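PDB 4FGQ: periplasmic protein from Legionella pneumophila subsp. pneumophila, which acts as a calcium-dependent protease of the periplasm and belongs to the bacterial transglutaminase-like cysteine proteinases. Local coordinates for residues A[121-126]-A[151-156]; A[155-158]-A[163-166]; A[96-101]-A[105-110]; A[133-138]-A[142-147]; A[36-41]-A[48-53]. All blocks are in the same frame, centred on the assembly; numbering follows the deposited sequence.

In the fold
Along the chain the order is contact 5, contact 3, then contact 1 with contact 4 inside its span, and last contact 2, which shares Pro-155 and Val-156 with contact 1. Contacts 1 to 4 reach the six-stranded antiparallel sheet; contacts 3 and 5 share the packing of helices 43-55 and 86-100, with centres about 12 Å apart. Contacts 2 and 5 are the most distant pair, about 26 Å between centres, on opposite sides of the chain's centre. Contacts 1 and 4 have centres about 9 Å apart and are joined by a His-121 to Asp-138 bond. A helical layer packs against a sheet, as in papain-like cysteine proteinases, with calcium-binding Glu-87 near contacts 1 and 2.

Contact 1 of 5, residues A[121-126]-A[151-156]; sequences HMVLSF and PDLKPV
The imidazole of His-121 meets Leu-153 obliquely, its CD2 lying 4.1 Å from the methyl CD2 of Leu-153. Around the same ring, outside the two segments, Cys-86 of helix 86-100 and Leu-140 also touch, while NE2 is hydrogen-bonded to Asp-138 OD1. CG of His-121 stands anti to the backbone N (chi1 -170°), which carries the ring off strand 119-126 in the direction of Leu-153. Two residues on, Val-123 points the same way, and its CG1 comes tip to tip with Leu-153 CD1 at 4.0 Å. Both methyl branches of Leu-153 are therefore in use, CD2 on the ring and CD1 on the valine. No hydrogen bond joins 121-126 to 151-156. The strands are not neighbours in the sheet: strand 107-114 runs between them, pairing its Ala-112 and Thr-110 with the backbones of His-121 and Val-123, and the side chains meet across it, with the CA atoms of His-121 and Leu-153 7.9 Å apart. The Cys-86, His-121 and Asp-138 neighbourhood is consistent with the cysteine-histidine-aspartate catalytic triad of this family, and the calcium-binding residue Glu-87 has its side chain about 7 Å from that of His-121. Asp-138 thus supplies a directional bond that helps orient the imidazole, whereas Leu-153 adds undirected apolar packing to one part of a buried ring.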
# COMPACT_ATOMS: atom_id res chain seq x y z
N HIS A 121 -0.53 -10.29 8.80
CA HIS A 121 0.15 -9.02 8.55
C HIS A 121 0.23 -8.78 7.06
O HIS A 121 0.63 -9.66 6.31
CB HIS A 121 1.56 -9.06 9.12
CG HIS A 121 2.24 -7.73 9.11
ND1 HIS A 121 1.83 -6.68 9.91
CD2 HIS A 121 3.29 -7.27 8.39
CE1 HIS A 121 2.60 -5.63 9.68
NE2 HIS A 121 3.50 -5.96 8.77
N MET A 122 -0.14 -7.58 6.63
CA MET A 122 -0.15 -7.24 5.20
C MET A 122 1.04 -6.37 4.87
O MET A 122 1.38 -5.44 5.62
CB MET A 122 -1.44 -6.49 4.86
CG MET A 122 -1.75 -6.35 3.37
SD MET A 122 -2.64 -7.80 2.73
CE MET A 122 -4.34 -7.51 3.25
N VAL A 123 1.68 -6.66 3.74
CA VAL A 123 2.80 -5.86 3.23
C VAL A 123 2.57 -5.63 1.75
O VAL A 123 1.62 -6.15 1.18
CB VAL A 123 4.15 -6.58 3.42
CG1 VAL A 123 4.42 -6.81 4.92
CG2 VAL A 123 4.14 -7.91 2.66
N LEU A 124 3.45 -4.85 1.12
CA LEU A 124 3.42 -4.70 -0.33
C LEU A 124 4.66 -5.39 -0.89
O LEU A 124 5.77 -5.10 -0.46
CB LEU A 124 3.42 -3.22 -0.73
CG LEU A 124 3.50 -2.94 -2.23
CD1 LEU A 124 2.38 -3.64 -2.95
CD2 LEU A 124 3.41 -1.43 -2.45
N SER A 125 4.46 -6.33 -1.82
CA SER A 125 5.57 -7.04 -2.44
C SER A 125 5.87 -6.48 -3.82
O SER A 125 4.97 -6.31 -4.64
CB SER A 125 5.25 -8.53 -2.57
OG SER A 125 5.14 -9.14 -1.29
N PHE A 126 7.14 -6.20 -4.09
CA PHE A 126 7.56 -5.72 -5.40
C PHE A 126 8.35 -6.82 -6.08
O PHE A 126 9.31 -7.33 -5.50
CB PHE A 126 8.43 -4.47 -5.25
CG PHE A 126 9.21 -4.13 -6.50
CD1 PHE A 126 8.60 -3.45 -7.55
CD2 PHE A 126 10.54 -4.50 -6.63
CE1 PHE A 126 9.31 -3.15 -8.70
CE2 PHE A 126 11.25 -4.19 -7.78
CZ PHE A 126 10.64 -3.52 -8.81
N PRO A 151 12.02 -14.21 6.97
CA PRO A 151 11.45 -15.53 7.26
C PRO A 151 10.31 -15.43 8.27
O PRO A 151 9.63 -16.43 8.50
CB PRO A 151 12.64 -16.28 7.86
CG PRO A 151 13.47 -15.21 8.50
CD PRO A 151 13.36 -14.04 7.56
N ASP A 152 10.11 -14.26 8.86
CA ASP A 152 9.02 -14.05 9.81
C ASP A 152 7.67 -13.91 9.10
O ASP A 152 6.62 -13.98 9.73
CB ASP A 152 9.27 -12.83 10.69
CG ASP A 152 9.48 -11.55 9.89
OD1 ASP A 152 10.30 -11.55 8.95
OD2 ASP A 152 8.82 -10.54 10.21
N LEU A 153 7.70 -13.73 7.78
CA LEU A 153 6.48 -13.54 7.00
C LEU A 153 6.22 -14.73 6.10
O LEU A 153 7.06 -15.07 5.26
CB LEU A 153 6.56 -12.27 6.16
CG LEU A 153 6.71 -10.93 6.88
CD1 LEU A 153 6.84 -9.80 5.87
CD2 LEU A 153 5.55 -10.68 7.84
N LYS A 154 5.06 -15.37 6.27
CA LYS A 154 4.67 -16.50 5.42
C LYS A 154 3.46 -16.09 4.59
O LYS A 154 2.35 -16.01 5.11
CB LYS A 154 4.34 -17.71 6.28
CG LYS A 154 4.03 -18.98 5.48
CD LYS A 154 3.75 -20.16 6.40
CE LYS A 154 3.51 -21.43 5.59
NZ LYS A 154 3.19 -22.61 6.45
N PRO A 155 3.67 -15.80 3.30
CA PRO A 155 2.55 -15.35 2.46
C PRO A 155 1.40 -16.36 2.40
O PRO A 155 1.61 -17.58 2.34
CB PRO A 155 3.20 -15.21 1.08
CG PRO A 155 4.64 -14.91 1.38
CD PRO A 155 4.95 -15.79 2.58
N VAL A 156 0.18 -15.83 2.39
CA VAL A 156 -1.03 -16.61 2.23
C VAL A 156 -1.68 -16.33 0.88
O VAL A 156 -2.00 -17.26 0.13
CB VAL A 156 -2.01 -16.32 3.39
CG1 VAL A 156 -3.30 -17.11 3.23
CG2 VAL A 156 -1.34 -16.67 4.71

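Contact 2 of 5, residues A[155-158]-A[163-166]; sequences PVYS and GLWL
Strands 153-159 and 164-166 form an antiparallel beta hairpin, the second, 164-166, being an outermost strand of the six-stranded sheet. Ser-158 and Trp-165 form a hydrogen-bonded pair: Ser-158 N donates to Trp-165 O at 2.9 Å, and Trp-165 N returns a bond to Ser-158 O at 2.8 Å. The second is nearly straight, 174° at the hydrogen. Further along, the backbone of Val-156 is hydrogen-bonded to that of Ala-167. Ser-158 O also lies at the edge of the indole, 3.6 Å from Trp-165 CE3, and takes a CA-H...O contact from Leu-164. A water completes the pair, 2.8 Å from Ser-158 OG and donating to Trp-165 O, which is thus held twice. Tyr-157 and Leu-166 make the non-hydrogen-bonded pair, with Tyr-157 CB 4.0 Å from Leu-166 CD2. On that face the phenol ring crosses Leu-164 obliquely, Tyr-157 CD1 to Leu-164 CD1 at 3.7 Å. Tyr-157 carries its CG between the backbone N and the carbonyl carbon (chi1 72°), which stands the ring up from the strand; its stacking partner is Tyr-111. Val-156 and Tyr-157 both face Tyr-111 in a classic beta bulge. On the other face Trp-165 makes a cation-pi contact with Arg-108. Polar and aromatic forces therefore act together on this end strand: backbone bonds and a water fix the register at Ser-158, while aromatic side chains tie each face of the hairpin to strand 107-114.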
# COMPACT_ATOMS: atom_id res chain seq x y z
N PRO A 155 3.67 -15.80 3.30
CA PRO A 155 2.55 -15.35 2.46
C PRO A 155 1.40 -16.36 2.40
O PRO A 155 1.61 -17.58 2.34
CB PRO A 155 3.20 -15.21 1.08
CG PRO A 155 4.64 -14.91 1.38
CD PRO A 155 4.95 -15.79 2.58
N VAL A 156 0.18 -15.83 2.39
CA VAL A 156 -1.03 -16.61 2.23
C VAL A 156 -1.68 -16.33 0.88
O VAL A 156 -2.00 -17.26 0.13
CB VAL A 156 -2.01 -16.32 3.39
CG1 VAL A 156 -3.30 -17.11 3.23
CG2 VAL A 156 -1.34 -16.67 4.71
N TYR A 157 -1.87 -15.06 0.56
CA TYR A 157 -2.35 -14.68 -0.77
C TYR A 157 -1.86 -13.30 -1.12
O TYR A 157 -1.39 -12.57 -0.25
CB TYR A 157 -3.89 -14.75 -0.86
CG TYR A 157 -4.64 -13.65 -0.12
CD1 TYR A 157 -4.95 -12.45 -0.75
CD2 TYR A 157 -5.07 -13.84 1.19
CE1 TYR A 157 -5.65 -11.46 -0.08
CE2 TYR A 157 -5.78 -12.85 1.86
CZ TYR A 157 -6.06 -11.66 1.22
OH TYR A 157 -6.75 -10.66 1.87
N SER A 158 -1.94 -12.94 -2.40
CA SER A 158 -1.56 -11.60 -2.82
C SER A 158 -2.52 -11.12 -3.90
O SER A 158 -3.24 -11.92 -4.50
CB SER A 158 -0.10 -11.56 -3.30
OG SER A 158 0.07 -12.37 -4.45
N GLY A 163 -5.47 -8.83 -10.45
CA GLY A 163 -5.56 -10.23 -10.12
C GLY A 163 -5.51 -10.57 -8.65
O GLY A 163 -5.31 -9.70 -7.80
N LEU A 164 -5.69 -11.85 -8.36
CA LEU A 164 -5.64 -12.41 -7.02
C LEU A 164 -4.93 -13.75 -7.13
O LEU A 164 -5.29 -14.58 -7.97
CB LEU A 164 -7.07 -12.63 -6.50
CG LEU A 164 -7.21 -13.53 -5.27
CD1 LEU A 164 -6.67 -12.80 -4.05
CD2 LEU A 164 -8.67 -13.92 -5.07
N TRP A 165 -3.92 -13.96 -6.30
CA TRP A 165 -3.11 -15.18 -6.37
C TRP A 165 -3.00 -15.85 -5.00
O TRP A 165 -2.71 -15.19 -4.01
CB TRP A 165 -1.70 -14.83 -6.85
CG TRP A 165 -1.63 -14.27 -8.24
CD1 TRP A 165 -1.41 -14.96 -9.40
CD2 TRP A 165 -1.76 -12.89 -8.62
NE1 TRP A 165 -1.41 -14.10 -10.47
CE2 TRP A 165 -1.63 -12.82 -10.02
CE3 TRP A 165 -1.99 -11.71 -7.91
CZ2 TRP A 165 -1.71 -11.62 -10.72
CZ3 TRP A 165 -2.07 -10.52 -8.60
CH2 TRP A 165 -1.93 -10.48 -10.00
N LEU A 166 -3.21 -17.16 -4.94
CA LEU A 166 -2.93 -17.88 -3.69
C LEU A 166 -1.45 -18.24 -3.65
O LEU A 166 -0.84 -18.52 -4.68
CB LEU A 166 -3.78 -19.14 -3.57
CG LEU A 166 -5.30 -18.96 -3.61
CD1 LEU A 166 -6.02 -20.25 -3.22
CD2 LEU A 166 -5.73 -17.80 -2.73
O HOH W 1 0.44 -15.05 -3.84

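Contact 3 of 5, residues A[96-101]-A[105-110]; sequences TLVAVG and DQLRIT
Leu-97, whose side chain packs on Leu-107, offers its carbonyl O to two backbone donors of the helix end, Val-100 N and Gly-101 N, each a weak bond of 3.2 Å. Gly-101 N is also bonded to Val-98 O at 3.1 Å. With Gly-101 at a positive phi of 117°, this is a Schellman motif closing helix 86-100, after which a short connection leads into strand 107-114. The helix is laid back over the strand that follows it, and one methyl carries the meeting. Leu-107 CD1 touches Leu-97 CB at 3.7 Å and Val-98 CG2 at 4.0 Å. It stands anti to its own CA (chi2 166°), which makes it the far end of an outstretched leucine directed at the helix. Val-98 is crossed by that leucine at a slant, through the branch that lies beside its backbone N. Leu-97 and Leu-107 are both buried; Leu-97 goes on to touch Leu-124 of the sheet and Leu-47 and Val-50 of helix 43-55, and Leu-107 also touches Tyr-94, one turn earlier in the helix that carries Leu-97. Leu-107 O accepts a hydrogen bond from Asn-160 ND2.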
# COMPACT_ATOMS: atom_id res chain seq x y z
N THR A 96 0.04 4.51 -4.95
CA THR A 96 0.95 5.62 -5.17
C THR A 96 2.09 5.20 -6.10
O THR A 96 2.47 5.95 -6.99
CB THR A 96 1.51 6.13 -3.84
OG1 THR A 96 0.42 6.58 -3.02
CG2 THR A 96 2.46 7.31 -4.06
N LEU A 97 2.59 3.98 -5.91
CA LEU A 97 3.64 3.46 -6.80
C LEU A 97 3.15 3.31 -8.23
O LEU A 97 3.88 3.61 -9.18
CB LEU A 97 4.23 2.16 -6.26
CG LEU A 97 5.23 2.46 -5.12
CD1 LEU A 97 5.43 1.23 -4.24
CD2 LEU A 97 6.59 2.94 -5.70
N VAL A 98 1.91 2.85 -8.41
CA VAL A 98 1.33 2.78 -9.75
C VAL A 98 1.26 4.19 -10.35
O VAL A 98 1.60 4.40 -11.52
CB VAL A 98 -0.06 2.10 -9.72
CG1 VAL A 98 -0.77 2.27 -11.07
CG2 VAL A 98 0.08 0.62 -9.33
N ALA A 99 0.88 5.16 -9.53
CA ALA A 99 0.78 6.55 -9.98
C ALA A 99 2.11 7.15 -10.44
O ALA A 99 2.12 8.01 -11.32
CB ALA A 99 0.15 7.44 -8.89
N VAL A 100 3.23 6.72 -9.85
CA VAL A 100 4.51 7.32 -10.23
C VAL A 100 5.15 6.57 -11.38
O VAL A 100 6.17 7.00 -11.93
CB VAL A 100 5.52 7.46 -9.05
CG1 VAL A 100 4.89 8.19 -7.86
CG2 VAL A 100 6.05 6.12 -8.63
N GLY A 101 4.54 5.45 -11.76
CA GLY A 101 4.99 4.73 -12.94
C GLY A 101 5.55 3.33 -12.77
O GLY A 101 5.95 2.73 -13.75
N ASP A 105 1.76 -4.69 -12.62
CA ASP A 105 2.01 -6.13 -12.58
C ASP A 105 3.24 -6.53 -11.74
O ASP A 105 3.39 -7.69 -11.37
CB ASP A 105 2.01 -6.80 -13.97
CG ASP A 105 3.09 -6.27 -14.90
OD1 ASP A 105 3.17 -6.77 -16.04
OD2 ASP A 105 3.85 -5.35 -14.51
N GLN A 106 4.08 -5.56 -11.40
CA GLN A 106 5.22 -5.85 -10.53
C GLN A 106 4.89 -5.67 -9.05
O GLN A 106 5.77 -5.84 -8.20
CB GLN A 106 6.40 -4.94 -10.86
CG GLN A 106 6.93 -5.17 -12.25
CD GLN A 106 8.18 -4.36 -12.53
OE1 GLN A 106 8.19 -3.49 -13.41
NE2 GLN A 106 9.25 -4.64 -11.78
N LEU A 107 3.66 -5.30 -8.76
CA LEU A 107 3.28 -5.00 -7.38
C LEU A 107 2.14 -5.88 -6.94
O LEU A 107 1.11 -5.96 -7.60
CB LEU A 107 2.86 -3.53 -7.26
CG LEU A 107 3.96 -2.50 -7.54
CD1 LEU A 107 3.35 -1.13 -7.73
CD2 LEU A 107 4.95 -2.48 -6.38
N ARG A 108 2.31 -6.55 -5.80
CA ARG A 108 1.22 -7.35 -5.25
C ARG A 108 1.10 -7.10 -3.78
O ARG A 108 2.06 -7.32 -3.03
CB ARG A 108 1.45 -8.84 -5.52
CG ARG A 108 1.38 -9.19 -6.99
CD ARG A 108 1.49 -10.67 -7.23
NE ARG A 108 1.57 -10.96 -8.66
CZ ARG A 108 1.78 -12.17 -9.18
NH1 ARG A 108 1.92 -13.22 -8.38
NH2 ARG A 108 1.85 -12.32 -10.49
N ILE A 109 -0.06 -6.60 -3.36
CA ILE A 109 -0.35 -6.44 -1.95
C ILE A 109 -0.44 -7.85 -1.37
O ILE A 109 -1.16 -8.70 -1.90
CB ILE A 109 -1.66 -5.68 -1.75
CG1 ILE A 109 -1.58 -4.30 -2.41
CG2 ILE A 109 -2.00 -5.57 -0.26
CD1 ILE A 109 -2.95 -3.61 -2.60
N THR A 110 0.28 -8.11 -0.28
CA THR A 110 0.46 -9.49 0.19
C THR A 110 -0.03 -9.68 1.61
O THR A 110 0.44 -9.01 2.53
CB THR A 110 1.93 -9.90 0.14
OG1 THR A 110 2.41 -9.79 -1.21
CG2 THR A 110 2.11 -11.35 0.59

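Contact 4 of 5, residues A[133-138]-A[142-147]; sequences EPLILD and SKILKA
Ile-136 N donates to Leu-145 O at 2.8 Å, and Ala-147 N to Pro-134 O at 2.9 Å, the latter bond bent at the hydrogen (139°). These bonds close the hairpin of strands 135-137 and 145-146. The return bond of the Ile-136 and Leu-145 pair is replaced by a water, which donates to Ile-136 O and Lys-143 O and accepts a weak bond from Leu-145 N. A second water accepts from Asp-138 N at 2.8 Å and reaches Lys-143 O, so the strands part toward the turn. Leu-135 CD2 rests on Lys-146 CG at 3.5 Å. The extended Glu-133 crosses Lys-146 at about a right angle, its OE2 3.4 Å from Lys-146 CB. Glu-133 OE2 and Lys-146 NZ stay 4.7 Å apart, and Glu-133 OE2 bonds instead to Ser-148 OG. Leu-137 and Ile-144 lie side by side, Leu-137 CG to Ile-144 CD1 3.9 Å, while Ile-144 CG2 reaches Leu-135 CB at 3.7 Å. Ile-144 in turn packs on Leu-47, Glu-48 and Asn-51 of helix 43-55. Strand 135-137 pairs on its other side with strand 119-126, leaving 145-146 as an outermost strand of the sheet.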
# COMPACT_ATOMS: atom_id res chain seq x y z
N GLU A 133 12.61 -13.23 -6.65
CA GLU A 133 12.31 -13.07 -5.25
C GLU A 133 11.81 -11.64 -5.00
O GLU A 133 12.47 -10.68 -5.41
CB GLU A 133 13.59 -13.30 -4.47
CG GLU A 133 13.45 -13.20 -2.99
CD GLU A 133 14.72 -13.59 -2.28
OE1 GLU A 133 15.77 -13.77 -2.94
OE2 GLU A 133 14.67 -13.73 -1.05
N PRO A 134 10.65 -11.49 -4.34
CA PRO A 134 10.10 -10.14 -4.19
C PRO A 134 10.75 -9.35 -3.06
O PRO A 134 11.34 -9.95 -2.15
CB PRO A 134 8.62 -10.38 -3.87
CG PRO A 134 8.61 -11.74 -3.21
CD PRO A 134 9.71 -12.53 -3.88
N LEU A 135 10.68 -8.03 -3.15
CA LEU A 135 11.16 -7.12 -2.12
C LEU A 135 9.96 -6.70 -1.30
O LEU A 135 8.89 -6.42 -1.85
CB LEU A 135 11.82 -5.91 -2.77
CG LEU A 135 12.97 -6.22 -3.72
CD1 LEU A 135 13.65 -4.91 -4.15
CD2 LEU A 135 13.96 -7.15 -3.06
N ILE A 136 10.12 -6.66 0.03
CA ILE A 136 8.99 -6.43 0.92
C ILE A 136 8.96 -5.01 1.47
O ILE A 136 9.88 -4.56 2.17
CB ILE A 136 9.03 -7.43 2.11
CG1 ILE A 136 9.08 -8.88 1.62
CG2 ILE A 136 7.84 -7.20 3.01
CD1 ILE A 136 7.87 -9.31 0.81
N LEU A 137 7.89 -4.29 1.15
CA LEU A 137 7.66 -2.93 1.66
C LEU A 137 6.68 -3.06 2.83
O LEU A 137 5.48 -3.36 2.64
CB LEU A 137 7.06 -2.04 0.58
CG LEU A 137 8.06 -1.43 -0.42
CD1 LEU A 137 8.62 -2.50 -1.38
CD2 LEU A 137 7.40 -0.29 -1.19
N ASP A 138 7.20 -2.84 4.04
CA ASP A 138 6.49 -3.13 5.29
C ASP A 138 6.25 -1.83 6.03
O ASP A 138 6.93 -0.83 5.78
CB ASP A 138 7.37 -4.06 6.13
CG ASP A 138 6.60 -4.83 7.18
OD1 ASP A 138 5.49 -4.40 7.56
OD2 ASP A 138 7.13 -5.86 7.64
N SER A 142 11.58 -0.52 8.44
CA SER A 142 11.90 0.57 7.52
C SER A 142 12.65 0.11 6.29
O SER A 142 12.57 0.75 5.25
CB SER A 142 12.70 1.67 8.20
OG SER A 142 11.86 2.51 8.98
N LYS A 143 13.41 -0.96 6.42
CA LYS A 143 14.18 -1.47 5.28
C LYS A 143 13.29 -2.23 4.31
O LYS A 143 12.36 -2.94 4.72
CB LYS A 143 15.29 -2.40 5.76
CG LYS A 143 16.38 -1.72 6.59
CD LYS A 143 17.42 -2.76 6.98
CE LYS A 143 18.40 -2.24 8.01
NZ LYS A 143 19.19 -3.36 8.60
N ILE A 144 13.59 -2.08 3.03
CA ILE A 144 13.01 -2.94 2.01
C ILE A 144 13.95 -4.14 1.86
O ILE A 144 15.12 -4.00 1.47
CB ILE A 144 12.85 -2.19 0.68
CG1 ILE A 144 11.83 -1.05 0.85
CG2 ILE A 144 12.42 -3.14 -0.44
CD1 ILE A 144 11.71 -0.13 -0.38
N LEU A 145 13.43 -5.33 2.17
CA LEU A 145 14.23 -6.54 2.28
C LEU A 145 13.64 -7.62 1.37
O LEU A 145 12.43 -7.66 1.17
CB LEU A 145 14.23 -7.05 3.73
CG LEU A 145 14.96 -6.15 4.73
CD1 LEU A 145 14.67 -6.55 6.17
CD2 LEU A 145 16.46 -6.16 4.47
N LYS A 146 14.51 -8.49 0.86
CA LYS A 146 14.08 -9.62 0.06
C LYS A 146 13.23 -10.58 0.88
O LYS A 146 13.38 -10.66 2.10
CB LYS A 146 15.29 -10.39 -0.47
CG LYS A 146 15.90 -9.81 -1.74
CD LYS A 146 17.18 -10.55 -2.15
CE LYS A 146 18.36 -10.22 -1.23
NZ LYS A 146 18.42 -11.07 -0.02
N ALA A 147 12.35 -11.32 0.21
CA ALA A 147 11.51 -12.29 0.92
C ALA A 147 12.31 -13.27 1.79
O ALA A 147 11.89 -13.57 2.91
CB ALA A 147 10.63 -13.06 -0.06
O HOH W 2 11.02 -5.50 4.62
O HOH W 3 9.77 -1.76 4.53

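Contact 5 of 5, residues A[36-41]-A[48-53]; sequences DSLKKK and EKVNSF
Leu-38 reaches from the end of helix 22-38 toward Lys-49 and Val-50 of helix 43-55. Its CB packs on Val-100 of helix 86-100, and beyond CG the two methyls take different partners. CD1 continues the line of CA, CB and CG (chi2 178°) and is carried deepest toward helix 43-55, where it meets Val-50 CG2 at 3.6 Å and Lys-49 CB at 4.0 Å. CD2 meets Lys-49 CB at 3.9 Å and Lys-49 CD at 3.8 Å. Lys-49 is extended beyond CG, and the leucine crosses its aliphatic part at a slant, covering methylenes rather than the amino end. No hydrogen bond spans the two segments; the joint is apolar, with Leu-38 and Val-50 buried and Lys-49 at the surface. From Leu-38 to Lys-41 the chain makes a type II beta turn, Lys-41 N donating to Leu-38 O at 3.3 Å. Lys-41 also folds back, its NZ donating to Ser-37 O at 3.1 Å from above the carbonyl plane, so two carbonyls near the helix end find donors within the turn. Gln-46 NE2 is a further partner of Leu-38 O, tying the turn to helix 43-55. Helix 86-100 completes the junction: Val-50 lies against its Lys-93 and Thr-96, and Leu-38 against its Val-100, so three helices converge here, away from the calcium-binding residues.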
# COMPACT_ATOMS: atom_id res chain seq x y z
N ASP A 36 4.50 13.72 -7.94
CA ASP A 36 5.16 14.52 -8.96
C ASP A 36 6.68 14.35 -8.94
O ASP A 36 7.32 14.26 -9.99
CB ASP A 36 4.81 16.00 -8.80
CG ASP A 36 3.62 16.42 -9.65
OD1 ASP A 36 3.28 15.69 -10.60
OD2 ASP A 36 3.03 17.49 -9.36
N SER A 37 7.23 14.30 -7.73
CA SER A 37 8.68 14.28 -7.54
C SER A 37 9.30 12.95 -7.93
O SER A 37 10.49 12.88 -8.23
CB SER A 37 9.05 14.62 -6.09
OG SER A 37 8.88 13.50 -5.23
N LEU A 38 8.50 11.89 -7.92
CA LEU A 38 9.03 10.54 -8.15
C LEU A 38 8.85 10.03 -9.58
O LEU A 38 9.42 9.02 -9.95
CB LEU A 38 8.42 9.53 -7.18
CG LEU A 38 8.84 9.71 -5.72
CD1 LEU A 38 8.12 8.67 -4.86
CD2 LEU A 38 10.34 9.57 -5.59
N LYS A 39 8.06 10.73 -10.39
CA LYS A 39 7.96 10.36 -11.80
C LYS A 39 9.33 10.43 -12.46
O LYS A 39 10.09 11.38 -12.24
CB LYS A 39 6.96 11.27 -12.52
CG LYS A 39 5.52 11.03 -12.07
CD LYS A 39 4.55 11.94 -12.81
CE LYS A 39 3.11 11.66 -12.39
NZ LYS A 39 2.14 12.65 -12.96
N LYS A 40 9.66 9.41 -13.25
CA LYS A 40 10.91 9.35 -14.01
C LYS A 40 12.16 9.30 -13.12
O LYS A 40 13.23 9.77 -13.50
CB LYS A 40 11.00 10.51 -15.02
CG LYS A 40 9.84 10.52 -16.01
CD LYS A 40 9.85 11.77 -16.87
CE LYS A 40 8.69 11.77 -17.85
NZ LYS A 40 8.72 10.56 -18.73
N LYS A 41 12.01 8.71 -11.94
CA LYS A 41 13.13 8.48 -11.04
C LYS A 41 13.42 6.99 -11.04
O LYS A 41 12.57 6.20 -11.45
CB LYS A 41 12.80 8.98 -9.64
CG LYS A 41 12.57 10.48 -9.55
CD LYS A 41 13.76 11.27 -10.09
CE LYS A 41 13.63 12.76 -9.79
NZ LYS A 41 12.49 13.39 -10.51
N GLU A 48 11.66 3.19 -2.39
CA GLU A 48 12.15 3.66 -1.09
C GLU A 48 11.39 4.87 -0.57
O GLU A 48 11.03 4.93 0.60
CB GLU A 48 13.64 3.96 -1.17
CG GLU A 48 14.50 2.73 -1.25
CD GLU A 48 15.97 3.06 -1.35
OE1 GLU A 48 16.31 4.25 -1.54
OE2 GLU A 48 16.79 2.11 -1.26
N LYS A 49 11.14 5.83 -1.45
CA LYS A 49 10.52 7.07 -1.01
C LYS A 49 9.01 6.95 -0.80
O LYS A 49 8.46 7.57 0.11
CB LYS A 49 10.90 8.23 -1.95
CG LYS A 49 12.37 8.59 -1.82
CD LYS A 49 12.75 9.79 -2.69
CE LYS A 49 14.24 10.10 -2.54
NZ LYS A 49 14.69 11.24 -3.40
N VAL A 50 8.32 6.13 -1.59
CA VAL A 50 6.91 5.87 -1.30
C VAL A 50 6.82 5.12 0.03
O VAL A 50 5.97 5.43 0.90
CB VAL A 50 6.23 5.08 -2.43
CG1 VAL A 50 4.79 4.68 -2.01
CG2 VAL A 50 6.19 5.93 -3.68
N ASN A 51 7.71 4.16 0.22
CA ASN A 51 7.72 3.38 1.47
C ASN A 51 7.94 4.29 2.69
O ASN A 51 7.16 4.26 3.64
CB ASN A 51 8.80 2.30 1.40
CG ASN A 51 8.58 1.19 2.41
OD1 ASN A 51 7.46 0.69 2.59
ND2 ASN A 51 9.67 0.77 3.07
N SER A 52 8.99 5.10 2.64
CA SER A 52 9.34 5.96 3.78
C SER A 52 8.33 7.08 4.02
O SER A 52 8.06 7.45 5.18
CB SER A 52 10.77 6.50 3.64
OG SER A 52 10.90 7.40 2.54
N PHE A 53 7.76 7.62 2.94
CA PHE A 53 6.75 8.67 3.08
C PHE A 53 5.58 8.15 3.88
O PHE A 53 5.15 8.78 4.84
CB PHE A 53 6.25 9.15 1.71
CG PHE A 53 5.22 10.26 1.80
CD1 PHE A 53 5.61 11.57 1.97
CD2 PHE A 53 3.87 9.98 1.71
CE1 PHE A 53 4.66 12.60 2.06
CE2 PHE A 53 2.92 10.99 1.81
CZ PHE A 53 3.32 12.30 1.98